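Local coordinates for putative uncharacterized protein PH0355 (Pyrococcus horikoshii, PDB 2Z0T) that is of unknown function but folds as an ASCH domain, of the PUA-like group, and probably binds RNA, at residues Arg25-Glu29 / Lys30-Ile34; Val56-Ser59 / Phe60-Leu64; Phe89-Glu92 / Glu93-Lys96. All coordinates share one frame; numbering follows the deposited sequence.

All three contacts are local, formed where the chain turns out of one element and toward the next. Contacts 1 and 2 both start on the mixed sheet: residues 25-34 leave strand 22-26, an outermost strand, while residues 56-64 pass from strand 47-57 into helix 60-67. Contact 3, at the start of helix 92-98, is the most superficial, whereas the first two are partly buried. Contacts 2 and 3 share N-terminal capping by a side chain, serine in one and aspartate in the other; contact 1 depends instead on an aspartate-arginine salt bridge. L26, F60 and Y90 bring the three together by apolar packing; a probable hydrogen bond from F60 N to E95 OE2 joins contacts 2 and 3.

Contact 1: Arg25-Glu29 / Lys30-Ile34; sequences RLYDE and KRRQI
An inverse gamma turn centred on Y27 closes strand 22-26 and sends the chain into a tight turn in which D28 meets R31 and Y27 meets R32. The D28 carboxylate is the focus. R31 wraps back on it, its chain bent at both chi2 and chi3, and takes hold side-on with two nitrogens: NE donates to D28 OD1 at 2.9 Å, and NH2 reaches the syn lone pair of D28 OD2, also at 2.9 Å. The two flat groups are not coplanar but turned 43° apart. D28 OD1 has a second donor in the backbone R31 N, 3.0 Å away, so this oxygen ties main chain and side chain of the same arginine at once. On the strand side, R31 CG rests 3.9 Å from R25 CB. The two guanidinium groups come near as well, but D28 and, for R25, E23 probably offset their charges, and R25 also donates to the carbonyl of G6. R32 runs across Y27 at roughly a right angle. Its CG sits over the middle of the ring face, 3.7 Å from the Y27 centroid, a CH-pi contact, and its NE donates to Y27 O at 2.7 Å through a bent bond (136°). R32 NH2 goes on to the carbonyl of Y98. A water joins E29 OE1 to K30 N, and E29 OE2 is hydrogen-bonded to the Y98 hydroxyl. An aspartate accepting from the NH three residues on recalls a helix N-cap, here at the exit from an outermost strand of the ASCH sheet.

Contact 2: Val56-Ser59 / Phe60-Leu64; sequences VYSS and FKEML
Y57, the last residue of strand 47-57, lays its ring against M63 in the first turns of helix 60-67. The ring face receives M63 CA in a CH-pi contact, 3.7 Å from the Y57 centroid and offset toward the rim. M63 crosses the ring at about a right angle: its CG, anti to the backbone N (chi1 -177°), comes within 3.4 Å of Y57 CD2, and the bends at chi2 and chi3 lead its end away from the ring; the side chain also packs on V100, A102 and Y86. The phenol OH of Y57 finds its partner in E67, further along the same helix. With an alanine in place of Y57, M63 would probably lose the flat surface its CA and CG lean on, and E67 its hydroxyl partner. S59 is the N-cap. Its OG stands between the backbone N and the carbonyl carbon, where it accepts from E62 N at 3.2 Å in a nearly straight bond (170°). The S59 carbonyl opens the helical bonding by accepting from M63 N at 3.0 Å. E62, extended beyond CG, turns its carboxylate back over the two serines: one water links E62 OE1 to S58 N, and another lies 2.7 Å from S59 OG while donating to E62 OE2. The junction thus has two sides: an apolar one where the Y57 ring packs on M63 CA and CG, and a hydrated patch where the serine cap and a glutamate, whose negative charge would probably suit a helix N-terminus, hold the first turn.

Contact 3: Phe89-Glu92 / Glu93-Lys96; sequences FYDE and EREK
D91 OD2 accepts from R94 N at 3.0 Å (150°), the N-cap bond that opens helix 92-98. The amide nitrogen approaches from above the D91 carboxylate plane, 45° out of it. D91's chi1 tucks CG between the backbone N and the carbonyl carbon, which carries the acid over the first turn. The D91 carbonyl in turn accepts from E95 N at 3.1 Å, so side chain and main chain of one residue serve two successive NH groups. R94 runs back past the cap toward Y90. Its guanidinium plane stands nearly upright to the ring, 82° apart, with NH2 at the ring edge, 3.6 Å from Y90 CD1, and that ring carbon lying over a guanidinium face. This is an edge contact, not a stack over the aromatic face; one face of the Y90 ring is covered by F89 CB. Any salt bridge from R94 to D91 is long at best and its geometry doubtful. Y90 also meets the F60 ring and packs on L26, which ties the capped turn to its neighbours. The next residue after R94, E95, extends fully from a CG anti to its backbone N. Its OE1 pairs with R87 and, weakly, with K96 NZ, while OE2 takes the backbone NH of F60, so both oxygens of this buried carboxylate are spoken for. E92 OE1 lies 4.2 Å from K96 NZ, beyond a salt bridge, and the lysine's placement is less sure. D91, E92 and E93 together put negative charge where the helix dipole is positive, which probably steadies this N-terminus, while E95 joins the helix to the start of helix 60-67 through F60 and to the end of helix 79-87 through R87.

Contact 1: Arg25-Glu29 / Lys30-Ile34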
loop_
_atom_site.group_PDB
_atom_site.type_symbol
_atom_site.label_atom_id
_atom_site.label_comp_id
_atom_site.label_asym_id
_atom_site.label_seq_id
_atom_site.Cartn_x
_atom_site.Cartn_y
_atom_site.Cartn_z
ATOM N N ARG A 25 3.417 0.215 1.353
ATOM C CA ARG A 25 4.654 0.505 0.638
ATOM C C ARG A 25 5.766 0.749 1.645
ATOM O O ARG A 25 5.512 0.900 2.840
ATOM C CB ARG A 25 4.495 1.786 -0.187
ATOM C CG ARG A 25 3.496 1.701 -1.310
ATOM C CD ARG A 25 4.139 1.168 -2.566
ATOM N NE ARG A 25 3.121 0.749 -3.518
ATOM C CZ ARG A 25 3.295 0.711 -4.832
ATOM N NH1 ARG A 25 4.455 1.073 -5.365
ATOM N NH2 ARG A 25 2.300 0.309 -5.609
ATOM N N LEU A 26 7.002 0.784 1.160
ATOM C CA LEU A 26 8.119 1.105 2.031
ATOM C C LEU A 26 7.962 2.605 2.222
ATOM O O LEU A 26 7.618 3.318 1.276
ATOM C CB LEU A 26 9.459 0.837 1.343
ATOM C CG LEU A 26 9.998 -0.591 1.357
ATOM C CD1 LEU A 26 11.258 -0.665 0.506
ATOM C CD2 LEU A 26 10.290 -1.008 2.791
ATOM N N TYR A 27 8.192 3.084 3.438
ATOM C CA TYR A 27 8.091 4.510 3.715
ATOM C C TYR A 27 9.427 5.103 3.271
ATOM O O TYR A 27 10.192 5.622 4.081
ATOM C CB TYR A 27 7.859 4.721 5.216
ATOM C CG TYR A 27 7.620 6.153 5.644
ATOM C CD1 TYR A 27 6.711 6.970 4.967
ATOM C CD2 TYR A 27 8.266 6.677 6.764
ATOM C CE1 TYR A 27 6.450 8.272 5.401
ATOM C CE2 TYR A 27 8.011 7.974 7.206
ATOM C CZ TYR A 27 7.103 8.763 6.519
ATOM O OH TYR A 27 6.850 10.041 6.956
ATOM N N ASP A 28 9.700 4.999 1.972
ATOM C CA ASP A 28 10.948 5.492 1.400
ATOM C C ASP A 28 10.892 6.961 0.990
ATOM O O ASP A 28 9.905 7.652 1.238
ATOM C CB ASP A 28 11.356 4.630 0.200
ATOM C CG ASP A 28 10.233 4.454 -0.805
ATOM O OD1 ASP A 28 9.442 5.400 -0.989
ATOM O OD2 ASP A 28 10.147 3.369 -1.420
ATOM N N GLU A 29 11.963 7.436 0.359
ATOM C CA GLU A 29 12.039 8.831 -0.060
ATOM C C GLU A 29 10.846 9.280 -0.904
ATOM O O GLU A 29 10.303 10.370 -0.703
ATOM C CB GLU A 29 13.342 9.081 -0.829
ATOM C CG GLU A 29 14.601 8.756 -0.028
ATOM C CD GLU A 29 15.056 7.311 -0.182
ATOM O OE1 GLU A 29 14.218 6.434 -0.488
ATOM O OE2 GLU A 29 16.264 7.051 0.017
ATOM N N LYS A 30 10.434 8.434 -1.840
ATOM C CA LYS A 30 9.313 8.760 -2.712
ATOM C C LYS A 30 8.000 8.850 -1.943
ATOM O O LYS A 30 7.209 9.767 -2.150
ATOM C CB LYS A 30 9.195 7.707 -3.817
ATOM C CG LYS A 30 8.035 7.925 -4.772
ATOM C CD LYS A 30 8.051 6.884 -5.882
ATOM C CE LYS A 30 6.940 7.122 -6.892
ATOM N NZ LYS A 30 7.031 6.155 -8.019
ATOM N N ARG A 31 7.773 7.898 -1.048
ATOM C CA ARG A 31 6.541 7.872 -0.267
ATOM C C ARG A 31 6.484 8.929 0.841
ATOM O O ARG A 31 5.401 9.302 1.287
ATOM C CB ARG A 31 6.348 6.475 0.336
ATOM C CG ARG A 31 5.318 5.598 -0.377
ATOM C CD ARG A 31 5.560 5.465 -1.879
ATOM N NE ARG A 31 6.856 4.877 -2.209
ATOM C CZ ARG A 31 7.156 4.356 -3.396
ATOM N NH1 ARG A 31 6.254 4.346 -4.369
ATOM N NH2 ARG A 31 8.361 3.850 -3.617
ATOM N N ARG A 32 7.646 9.417 1.270
ATOM C CA ARG A 32 7.714 10.410 2.343
ATOM C C ARG A 32 7.245 11.814 1.972
ATOM O O ARG A 32 7.382 12.748 2.759
ATOM C CB ARG A 32 9.142 10.469 2.899
ATOM C CG ARG A 32 9.522 9.203 3.650
ATOM C CD ARG A 32 10.958 9.197 4.135
ATOM N NE ARG A 32 11.218 8.009 4.944
ATOM C CZ ARG A 32 12.328 7.800 5.642
ATOM N NH1 ARG A 32 13.301 8.703 5.636
ATOM N NH2 ARG A 32 12.457 6.693 6.361
ATOM N N GLN A 33 6.677 11.968 0.786
ATOM C CA GLN A 33 6.206 13.280 0.369
ATOM C C GLN A 33 4.720 13.265 0.058
ATOM O O GLN A 33 4.177 14.231 -0.475
ATOM C CB GLN A 33 7.006 13.757 -0.843
ATOM C CG GLN A 33 7.043 12.788 -2.001
ATOM C CD GLN A 33 8.133 13.131 -3.002
ATOM O OE1 GLN A 33 8.232 14.267 -3.468
ATOM N NE2 GLN A 33 8.955 12.146 -3.341
ATOM N N ILE A 34 4.067 12.166 0.416
ATOM C CA ILE A 34 2.638 11.998 0.170
ATOM C C ILE A 34 1.807 12.384 1.388
ATOM O O ILE A 34 2.169 12.076 2.523
ATOM C CB ILE A 34 2.326 10.532 -0.197
ATOM C CG1 ILE A 34 3.149 10.123 -1.421
ATOM C CG2 ILE A 34 0.830 10.361 -0.454
ATOM C CD1 ILE A 34 2.928 8.677 -1.853
HETATM O O HOH W 1 12.216 6.205 -2.882
#

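Contact 2: Val56-Ser59 / Phe60-Leu64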
loop_
_atom_site.group_PDB
_atom_site.type_symbol
_atom_site.label_atom_id
_atom_site.label_comp_id
_atom_site.label_asym_id
_atom_site.label_seq_id
_atom_site.Cartn_x
_atom_site.Cartn_y
_atom_site.Cartn_z
ATOM N N VAL A 56 2.231 5.319 9.411
ATOM C CA VAL A 56 3.544 4.694 9.304
ATOM C C VAL A 56 3.866 3.711 10.427
ATOM O O VAL A 56 3.594 3.971 11.602
ATOM C CB VAL A 56 4.640 5.775 9.228
ATOM C CG1 VAL A 56 6.002 5.134 8.967
ATOM C CG2 VAL A 56 4.306 6.767 8.127
ATOM N N TYR A 57 4.460 2.585 10.039
ATOM C CA TYR A 57 4.822 1.513 10.960
ATOM C C TYR A 57 6.297 1.147 10.822
ATOM O O TYR A 57 6.969 1.579 9.889
ATOM C CB TYR A 57 3.957 0.285 10.667
ATOM C CG TYR A 57 2.472 0.553 10.795
ATOM C CD1 TYR A 57 1.833 0.469 12.031
ATOM C CD2 TYR A 57 1.716 0.932 9.685
ATOM C CE1 TYR A 57 0.474 0.756 12.159
ATOM C CE2 TYR A 57 0.359 1.223 9.802
ATOM C CZ TYR A 57 -0.254 1.132 11.041
ATOM O OH TYR A 57 -1.592 1.425 11.161
ATOM N N SER A 58 6.802 0.351 11.760
ATOM C CA SER A 58 8.198 -0.056 11.713
ATOM C C SER A 58 8.379 -1.296 10.838
ATOM O O SER A 58 9.495 -1.606 10.426
ATOM C CB SER A 58 8.713 -0.352 13.126
ATOM O OG SER A 58 8.087 -1.508 13.652
ATOM N N SER A 59 7.285 -1.999 10.551
ATOM C CA SER A 59 7.364 -3.212 9.742
ATOM C C SER A 59 6.058 -3.561 9.040
ATOM O O SER A 59 4.991 -3.050 9.389
ATOM C CB SER A 59 7.774 -4.398 10.621
ATOM O OG SER A 59 6.723 -4.756 11.505
ATOM N N PHE A 60 6.150 -4.447 8.052
ATOM C CA PHE A 60 4.973 -4.886 7.319
ATOM C C PHE A 60 4.076 -5.702 8.242
ATOM O O PHE A 60 2.855 -5.635 8.154
ATOM C CB PHE A 60 5.389 -5.720 6.103
ATOM C CG PHE A 60 5.990 -4.901 4.992
ATOM C CD1 PHE A 60 5.217 -3.963 4.311
ATOM C CD2 PHE A 60 7.330 -5.042 4.647
ATOM C CE1 PHE A 60 5.772 -3.173 3.302
ATOM C CE2 PHE A 60 7.897 -4.258 3.641
ATOM C CZ PHE A 60 7.114 -3.320 2.968
ATOM N N LYS A 61 4.694 -6.474 9.131
ATOM C CA LYS A 61 3.946 -7.286 10.082
ATOM C C LYS A 61 3.030 -6.398 10.931
ATOM O O LYS A 61 1.829 -6.650 11.032
ATOM C CB LYS A 61 4.917 -8.056 10.983
ATOM C CG LYS A 61 4.259 -8.881 12.086
ATOM C CD LYS A 61 5.311 -9.657 12.868
ATOM C CE LYS A 61 4.707 -10.418 14.041
ATOM N NZ LYS A 61 4.182 -9.502 15.095
ATOM N N GLU A 62 3.598 -5.360 11.534
ATOM C CA GLU A 62 2.822 -4.449 12.371
ATOM C C GLU A 62 1.762 -3.696 11.577
ATOM O O GLU A 62 0.643 -3.502 12.050
ATOM C CB GLU A 62 3.748 -3.460 13.080
ATOM C CG GLU A 62 4.602 -4.119 14.149
ATOM C CD GLU A 62 5.449 -3.128 14.913
ATOM O OE1 GLU A 62 4.875 -2.197 15.517
ATOM O OE2 GLU A 62 6.688 -3.284 14.912
ATOM N N MET A 63 2.115 -3.273 10.366
ATOM C CA MET A 63 1.171 -2.564 9.515
ATOM C C MET A 63 -0.032 -3.465 9.225
ATOM O O MET A 63 -1.178 -3.038 9.347
ATOM C CB MET A 63 1.854 -2.143 8.206
ATOM C CG MET A 63 0.975 -1.331 7.254
ATOM S SD MET A 63 -0.005 -2.356 6.132
ATOM C CE MET A 63 1.295 -2.933 5.038
ATOM N N LEU A 64 0.229 -4.719 8.861
ATOM C CA LEU A 64 -0.851 -5.652 8.559
ATOM C C LEU A 64 -1.744 -5.952 9.762
ATOM O O LEU A 64 -2.963 -6.039 9.628
ATOM C CB LEU A 64 -0.280 -6.962 7.995
ATOM C CG LEU A 64 0.351 -6.857 6.601
ATOM C CD1 LEU A 64 0.958 -8.195 6.203
ATOM C CD2 LEU A 64 -0.702 -6.430 5.589
HETATM O O HOH W 2 5.036 0.181 14.075
HETATM O O HOH W 3 7.610 -6.118 13.624
#

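Contact 3: Phe89-Glu92 / Glu93-Lys96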
loop_
_atom_site.group_PDB
_atom_site.type_symbol
_atom_site.label_atom_id
_atom_site.label_comp_id
_atom_site.label_asym_id
_atom_site.label_seq_id
_atom_site.Cartn_x
_atom_site.Cartn_y
_atom_site.Cartn_z
ATOM N N PHE A 89 8.872 -7.984 -2.934
ATOM C CA PHE A 89 9.121 -6.634 -3.435
ATOM C C PHE A 89 10.188 -5.885 -2.647
ATOM O O PHE A 89 11.012 -5.173 -3.222
ATOM C CB PHE A 89 7.847 -5.782 -3.360
ATOM C CG PHE A 89 6.686 -6.334 -4.128
ATOM C CD1 PHE A 89 6.730 -6.432 -5.514
ATOM C CD2 PHE A 89 5.524 -6.715 -3.464
ATOM C CE1 PHE A 89 5.630 -6.899 -6.229
ATOM C CE2 PHE A 89 4.420 -7.182 -4.168
ATOM C CZ PHE A 89 4.473 -7.274 -5.553
ATOM N N TYR A 90 10.160 -6.041 -1.326
ATOM C CA TYR A 90 11.073 -5.313 -0.455
ATOM C C TYR A 90 11.888 -6.174 0.498
ATOM O O TYR A 90 11.338 -6.993 1.235
ATOM C CB TYR A 90 10.263 -4.304 0.363
ATOM C CG TYR A 90 9.188 -3.602 -0.440
ATOM C CD1 TYR A 90 9.521 -2.714 -1.459
ATOM C CD2 TYR A 90 7.834 -3.839 -0.188
ATOM C CE1 TYR A 90 8.539 -2.076 -2.211
ATOM C CE2 TYR A 90 6.840 -3.203 -0.937
ATOM C CZ TYR A 90 7.202 -2.326 -1.947
ATOM O OH TYR A 90 6.233 -1.714 -2.712
ATOM N N ASP A 91 13.200 -5.958 0.500
ATOM C CA ASP A 91 14.092 -6.711 1.375
ATOM C C ASP A 91 14.047 -6.163 2.795
ATOM O O ASP A 91 13.653 -5.017 3.025
ATOM C CB ASP A 91 15.531 -6.658 0.862
ATOM C CG ASP A 91 16.018 -5.246 0.640
ATOM O OD1 ASP A 91 15.778 -4.706 -0.460
ATOM O OD2 ASP A 91 16.626 -4.670 1.567
ATOM N N GLU A 92 14.476 -6.990 3.739
ATOM C CA GLU A 92 14.483 -6.628 5.149
ATOM C C GLU A 92 15.342 -5.407 5.474
ATOM O O GLU A 92 14.996 -4.621 6.355
ATOM C CB GLU A 92 14.939 -7.829 5.974
ATOM C CG GLU A 92 14.122 -9.081 5.697
ATOM C CD GLU A 92 14.713 -10.319 6.343
ATOM O OE1 GLU A 92 14.650 -10.435 7.584
ATOM O OE2 GLU A 92 15.246 -11.171 5.603
ATOM N N GLU A 93 16.463 -5.238 4.779
ATOM C CA GLU A 93 17.316 -4.084 5.045
ATOM C C GLU A 93 16.583 -2.775 4.760
ATOM O O GLU A 93 16.679 -1.820 5.533
ATOM C CB GLU A 93 18.599 -4.156 4.217
ATOM C CG GLU A 93 19.631 -5.129 4.767
ATOM C CD GLU A 93 20.092 -4.758 6.168
ATOM O OE1 GLU A 93 20.536 -3.607 6.363
ATOM O OE2 GLU A 93 20.013 -5.617 7.071
ATOM N N ARG A 94 15.846 -2.729 3.652
ATOM C CA ARG A 94 15.095 -1.527 3.295
ATOM C C ARG A 94 13.952 -1.299 4.280
ATOM O O ARG A 94 13.673 -0.164 4.665
ATOM C CB ARG A 94 14.545 -1.646 1.869
ATOM C CG ARG A 94 15.603 -1.495 0.785
ATOM C CD ARG A 94 15.110 -2.029 -0.556
ATOM N NE ARG A 94 14.052 -1.219 -1.148
ATOM C CZ ARG A 94 13.292 -1.613 -2.168
ATOM N NH1 ARG A 94 13.468 -2.814 -2.705
ATOM N NH2 ARG A 94 12.367 -0.800 -2.662
ATOM N N GLU A 95 13.297 -2.383 4.686
ATOM C CA GLU A 95 12.189 -2.305 5.632
ATOM C C GLU A 95 12.673 -1.685 6.943
ATOM O O GLU A 95 12.038 -0.788 7.492
ATOM C CB GLU A 95 11.617 -3.704 5.892
ATOM C CG GLU A 95 10.417 -3.730 6.830
ATOM C CD GLU A 95 9.875 -5.127 7.055
ATOM O OE1 GLU A 95 10.443 -6.086 6.487
ATOM O OE2 GLU A 95 8.882 -5.270 7.803
ATOM N N LYS A 96 13.808 -2.167 7.437
ATOM C CA LYS A 96 14.379 -1.654 8.678
ATOM C C LYS A 96 14.863 -0.211 8.540
ATOM O O LYS A 96 14.754 0.584 9.475
ATOM C CB LYS A 96 15.542 -2.549 9.126
ATOM C CG LYS A 96 15.119 -3.856 9.796
ATOM C CD LYS A 96 14.166 -4.663 8.925
ATOM C CE LYS A 96 13.829 -6.014 9.540
ATOM N NZ LYS A 96 12.871 -6.783 8.691
#